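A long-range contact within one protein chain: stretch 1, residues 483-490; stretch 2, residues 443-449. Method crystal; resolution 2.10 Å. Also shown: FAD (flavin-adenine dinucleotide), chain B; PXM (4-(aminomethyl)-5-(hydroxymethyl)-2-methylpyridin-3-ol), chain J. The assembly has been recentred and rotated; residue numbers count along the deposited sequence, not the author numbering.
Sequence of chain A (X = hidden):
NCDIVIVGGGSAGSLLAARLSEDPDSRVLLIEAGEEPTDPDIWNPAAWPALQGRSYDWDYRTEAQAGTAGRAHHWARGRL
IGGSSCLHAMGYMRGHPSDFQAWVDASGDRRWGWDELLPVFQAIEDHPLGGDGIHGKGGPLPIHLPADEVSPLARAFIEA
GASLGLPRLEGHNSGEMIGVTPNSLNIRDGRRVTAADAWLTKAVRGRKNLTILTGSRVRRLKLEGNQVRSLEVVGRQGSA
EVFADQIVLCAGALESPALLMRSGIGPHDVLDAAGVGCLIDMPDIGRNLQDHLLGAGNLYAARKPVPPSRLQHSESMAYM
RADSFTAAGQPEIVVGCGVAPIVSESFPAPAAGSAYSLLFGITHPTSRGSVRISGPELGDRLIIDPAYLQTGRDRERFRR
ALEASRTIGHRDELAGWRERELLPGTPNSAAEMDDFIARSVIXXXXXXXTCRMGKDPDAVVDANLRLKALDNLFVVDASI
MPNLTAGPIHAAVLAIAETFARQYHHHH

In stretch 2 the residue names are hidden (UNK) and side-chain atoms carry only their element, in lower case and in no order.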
# COMPACT_ATOMS: atom_id res chain seq x y z
N ASN A 483 -6.59 7.56 -6.87
CA ASN A 483 -5.61 8.30 -6.09
C ASN A 483 -5.34 7.63 -4.75
O ASN A 483 -6.19 6.93 -4.19
CB ASN A 483 -6.08 9.74 -5.86
CG ASN A 483 -7.48 9.81 -5.26
OD1 ASN A 483 -8.46 10.01 -5.97
ND2 ASN A 483 -7.58 9.61 -3.95
N LEU A 484 -4.14 7.86 -4.25
CA LEU A 484 -3.72 7.50 -2.91
C LEU A 484 -4.72 7.95 -1.85
O LEU A 484 -5.26 9.07 -1.94
CB LEU A 484 -2.41 8.22 -2.65
CG LEU A 484 -1.07 7.55 -2.34
CD1 LEU A 484 -1.06 6.04 -2.54
CD2 LEU A 484 0.04 8.23 -3.14
N THR A 485 -4.97 7.10 -0.85
CA THR A 485 -5.60 7.56 0.40
C THR A 485 -4.57 8.38 1.14
O THR A 485 -3.41 8.41 0.74
CB THR A 485 -6.03 6.39 1.27
OG1 THR A 485 -4.92 5.51 1.46
CG2 THR A 485 -7.16 5.63 0.57
N ALA A 486 -4.97 9.05 2.22
CA ALA A 486 -4.02 9.91 2.95
C ALA A 486 -2.84 9.14 3.57
O ALA A 486 -1.73 9.67 3.69
CB ALA A 486 -4.75 10.74 4.03
N GLY A 487 -3.09 7.90 3.99
CA GLY A 487 -2.09 7.12 4.70
C GLY A 487 -1.94 5.75 4.05
O GLY A 487 -2.28 5.57 2.89
N PRO A 488 -1.43 4.77 4.81
CA PRO A 488 -1.21 3.43 4.26
C PRO A 488 -2.46 2.86 3.57
O PRO A 488 -3.59 3.05 4.05
CB PRO A 488 -0.81 2.63 5.51
CG PRO A 488 -0.15 3.63 6.40
CD PRO A 488 -0.98 4.88 6.21
N ILE A 489 -2.24 2.15 2.46
CA ILE A 489 -3.32 1.80 1.54
C ILE A 489 -3.88 0.37 1.64
O ILE A 489 -4.77 0.00 0.86
CB ILE A 489 -2.84 1.96 0.09
CG1 ILE A 489 -1.69 0.99 -0.22
CG2 ILE A 489 -2.43 3.41 -0.20
CD1 ILE A 489 -1.22 1.06 -1.68
N HIS A 490 -3.37 -0.45 2.55
CA HIS A 490 -3.81 -1.84 2.60
C HIS A 490 -5.32 -1.94 2.87
O HIS A 490 -6.02 -2.75 2.24
CB HIS A 490 -2.99 -2.63 3.62
CG HIS A 490 -3.23 -4.11 3.61
ND1 HIS A 490 -3.62 -4.80 4.74
CD2 HIS A 490 -3.11 -5.03 2.62
CE1 HIS A 490 -3.73 -6.09 4.44
NE2 HIS A 490 -3.43 -6.26 3.17
N UNK A 443 10.64 5.45 0.02
CA UNK A 443 9.27 5.01 -0.24
C UNK A 443 8.53 4.58 1.03
O UNK A 443 9.10 3.95 1.93
c UNK A 443 10.07 2.68 -0.89
c UNK A 443 9.20 3.85 -1.29
o UNK A 443 7.85 3.40 -1.42
N UNK A 444 7.24 4.92 1.10
CA UNK A 444 6.39 4.53 2.22
C UNK A 444 5.73 3.18 1.92
O UNK A 444 4.98 2.67 2.74
c UNK A 444 5.34 5.61 2.46
c UNK A 444 4.66 5.56 3.80
c UNK A 444 3.92 4.69 5.69
n UNK A 444 4.61 4.43 4.58
c UNK A 444 3.98 6.52 4.48
n UNK A 444 3.54 5.95 5.65
N UNK A 445 6.01 2.63 0.73
CA UNK A 445 5.56 1.37 0.25
C UNK A 445 4.15 1.28 -0.20
O UNK A 445 3.55 0.27 0.00
c UNK A 445 7.23 0.09 1.61
c UNK A 445 5.82 0.26 1.26
n UNK A 445 9.31 -0.24 1.62
c UNK A 445 9.00 0.36 2.69
n UNK A 445 7.74 0.59 2.68
c UNK A 445 8.26 -0.42 0.91
N UNK A 446 3.61 2.30 -0.81
CA UNK A 446 2.21 2.34 -1.22
C UNK A 446 2.01 2.58 -2.72
O UNK A 446 1.24 3.48 -3.09
c UNK A 446 1.64 3.36 1.04
n UNK A 446 1.65 4.47 1.85
n UNK A 446 1.91 2.78 3.13
c UNK A 446 1.47 3.45 -0.45
c UNK A 446 1.81 2.29 1.85
c UNK A 446 1.83 4.09 3.10
N UNK A 447 2.68 1.78 -3.59
CA UNK A 447 2.48 2.00 -5.03
C UNK A 447 1.06 1.64 -5.44
O UNK A 447 0.50 0.68 -4.88
c UNK A 447 3.63 -0.08 -4.67
c UNK A 447 3.47 1.02 -5.67
c UNK A 447 3.54 0.61 -3.32
N UNK A 448 0.49 2.40 -6.38
CA UNK A 448 -0.90 2.23 -6.81
C UNK A 448 -1.18 3.05 -8.07
O UNK A 448 -0.35 3.87 -8.47
s UNK A 448 -2.00 4.47 -5.41
c UNK A 448 -1.86 2.64 -5.69
N UNK A 449 -2.32 2.81 -8.71
CA UNK A 449 -2.84 3.70 -9.74
C UNK A 449 -2.59 3.36 -11.21
O UNK A 449 -3.06 4.05 -12.11
PA FAD B . 0.13 -7.58 -3.30
O1A FAD B . -0.38 -7.81 -1.88
O2A FAD B . 1.54 -7.09 -3.48
O5B FAD B . -0.07 -8.97 -4.10
C5B FAD B . 0.49 -9.26 -5.38
C4B FAD B . 0.64 -10.77 -5.42
O4B FAD B . 0.58 -11.28 -6.76
C3B FAD B . 1.98 -11.21 -4.85
O3B FAD B . 1.71 -12.31 -3.97
C2B FAD B . 2.79 -11.65 -6.06
O2B FAD B . 3.73 -12.69 -5.72
C1B FAD B . 1.71 -12.12 -7.03
N9A FAD B . 2.04 -11.97 -8.48
C8A FAD B . 2.62 -10.90 -9.07
N7A FAD B . 2.74 -11.12 -10.41
C5A FAD B . 2.24 -12.34 -10.70
C6A FAD B . 2.06 -13.17 -11.92
N6A FAD B . 2.45 -12.72 -13.15
N1A FAD B . 1.48 -14.40 -11.76
C2A FAD B . 1.08 -14.85 -10.56
N3A FAD B . 1.21 -14.14 -9.42
C4A FAD B . 1.77 -12.89 -9.42
N1 FAD B . 0.01 -0.97 3.83
C2 FAD B . -0.66 -0.58 4.92
O2 FAD B . -1.86 -0.22 4.79
N3 FAD B . -0.10 -0.54 6.14
C4 FAD B . 1.17 -0.90 6.36
O4 FAD B . 1.69 -0.84 7.51
C4X FAD B . 1.98 -1.34 5.21
N5 FAD B . 3.28 -1.71 5.33
C5X FAD B . 3.99 -2.13 4.26
C6 FAD B . 5.32 -2.51 4.40
C7 FAD B . 6.05 -2.95 3.30
C7M FAD B . 7.49 -3.37 3.47
C8 FAD B . 5.41 -3.01 1.96
C8M FAD B . 6.20 -3.48 0.77
C9 FAD B . 4.08 -2.63 1.80
C9A FAD B . 3.35 -2.18 2.91
N10 FAD B . 2.01 -1.79 2.77
C10 FAD B . 1.30 -1.37 3.90
C1' FAD B . 1.37 -1.83 1.45
C2' FAD B . 0.40 -2.99 1.29
O2' FAD B . 1.00 -4.20 1.78
C3' FAD B . 0.09 -3.11 -0.20
O3' FAD B . -0.33 -1.82 -0.69
C4' FAD B . -0.99 -4.15 -0.47
O4' FAD B . -0.55 -5.40 0.08
C5' FAD B . -1.28 -4.28 -1.97
O5' FAD B . -1.95 -5.52 -2.18
P FAD B . -2.25 -6.01 -3.67
O1P FAD B . -3.28 -7.14 -3.66
O2P FAD B . -2.48 -4.81 -4.56
O3P FAD B . -0.83 -6.60 -4.13
N1 PXM J . 7.04 3.12 8.11
C2 PXM J . 7.12 2.67 6.86
C2A PXM J . 8.36 2.81 6.03
C3 PXM J . 5.99 2.05 6.36
O3 PXM J . 6.01 1.56 5.07
C4 PXM J . 4.81 1.92 7.12
C5 PXM J . 4.80 2.44 8.45
C5A PXM J . 3.65 2.38 9.44
O5 PXM J . 2.37 2.27 8.93
C6 PXM J . 5.98 3.04 8.90
C4A PXM J . 3.64 1.23 6.47
N4 PXM J . 3.33 1.72 5.16

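Position 443 opens stretch 2 with three side-chain atoms: a carbon that carries one oxygen and one further carbon. This beta-branched side chain is out of reach of stretch 1; its oxygen also bonds elsewhere in the structure. The oxygen accepts a hydrogen bond from the backbone N of position 445, 2.9 Å away. The residue is Thr 443.

Position 444 has one carbon and then a five-membered ring of three carbons and two nitrogens, which only histidine supplies. Its CB points toward stretch 1, yet the contact is light: a ring carbon lies 4.3 Å from Pro 488 CG. This is His 444, and that carbon is CE1. Its backbone also meets the ligand: His 444 O accepts hydrogen bonds from PXM O3 at 2.8 Å and PXM N4 at 3.1 Å.

Position 445 repeats the same pattern, one carbon and a ring of three carbons and two nitrogens, but the ring touches nothing on stretch 1. It is His 445. Its phi is positive, at 76°, and the side chain is turned to the bound groups: ND1 donates to PXM O3 at 3.1 Å, while FAD C7 lies over one ring face.

Position 446 shows a third such ring; its CB points toward stretch 1, and this residue has the largest area covered by the other stretch. One of its ring carbons comes within 3.3 Å of Pro 488 CA, which sits over the ring face. The residue is His 446, and the carbon is CE1. Pro 488 CA lies 3.6 Å from the ring centroid, 29° off the normal, a CH-pi contact. At the ring edge, NE2 is 2.7 Å from PXM N4, so one ring offers a face to the neighbouring loop and an edge to the ligand.

Position 447 has three carbons that close a ring onto the backbone nitrogen, so it is Pro 447. Its CB points away from stretch 1, and the contact is made by the backbone: Pro 447 O is 3.7 Å from Ile 489 CD1.

Position 448 carries one carbon and one sulfur, the mark of cysteine. The sulfur reaches Leu 484 CD1 at 3.4 Å, and CB of this Cys 448 lies 4.4 Å from Ile 489 CD1.

Position 449 has no side-chain atoms. With phi at 98°, a CB would be jammed against the carbonyl O of the preceding residue, which by itself calls for glycine: Gly 449.

No hydrogen bond crosses between the stretches, and neither contains a regular strand or helix at the contact. Two irregular loops instead meet by shape. Ile 489 (chi1 p, chi2 t) extends CD1 to within 3.7 Å of His 446 CA, the CD1 end of Leu 484 meets the sulfur of Cys 448, and Pro 488 packs on the imidazole face. The rule to read here is a division of roles: apolar packing joins the loops, while much of the polar chemistry faces the bound groups, as when His 490 N donates to FAD O2 at 2.7 Å.

Stretch 2, residues 443-449: THHHPCG
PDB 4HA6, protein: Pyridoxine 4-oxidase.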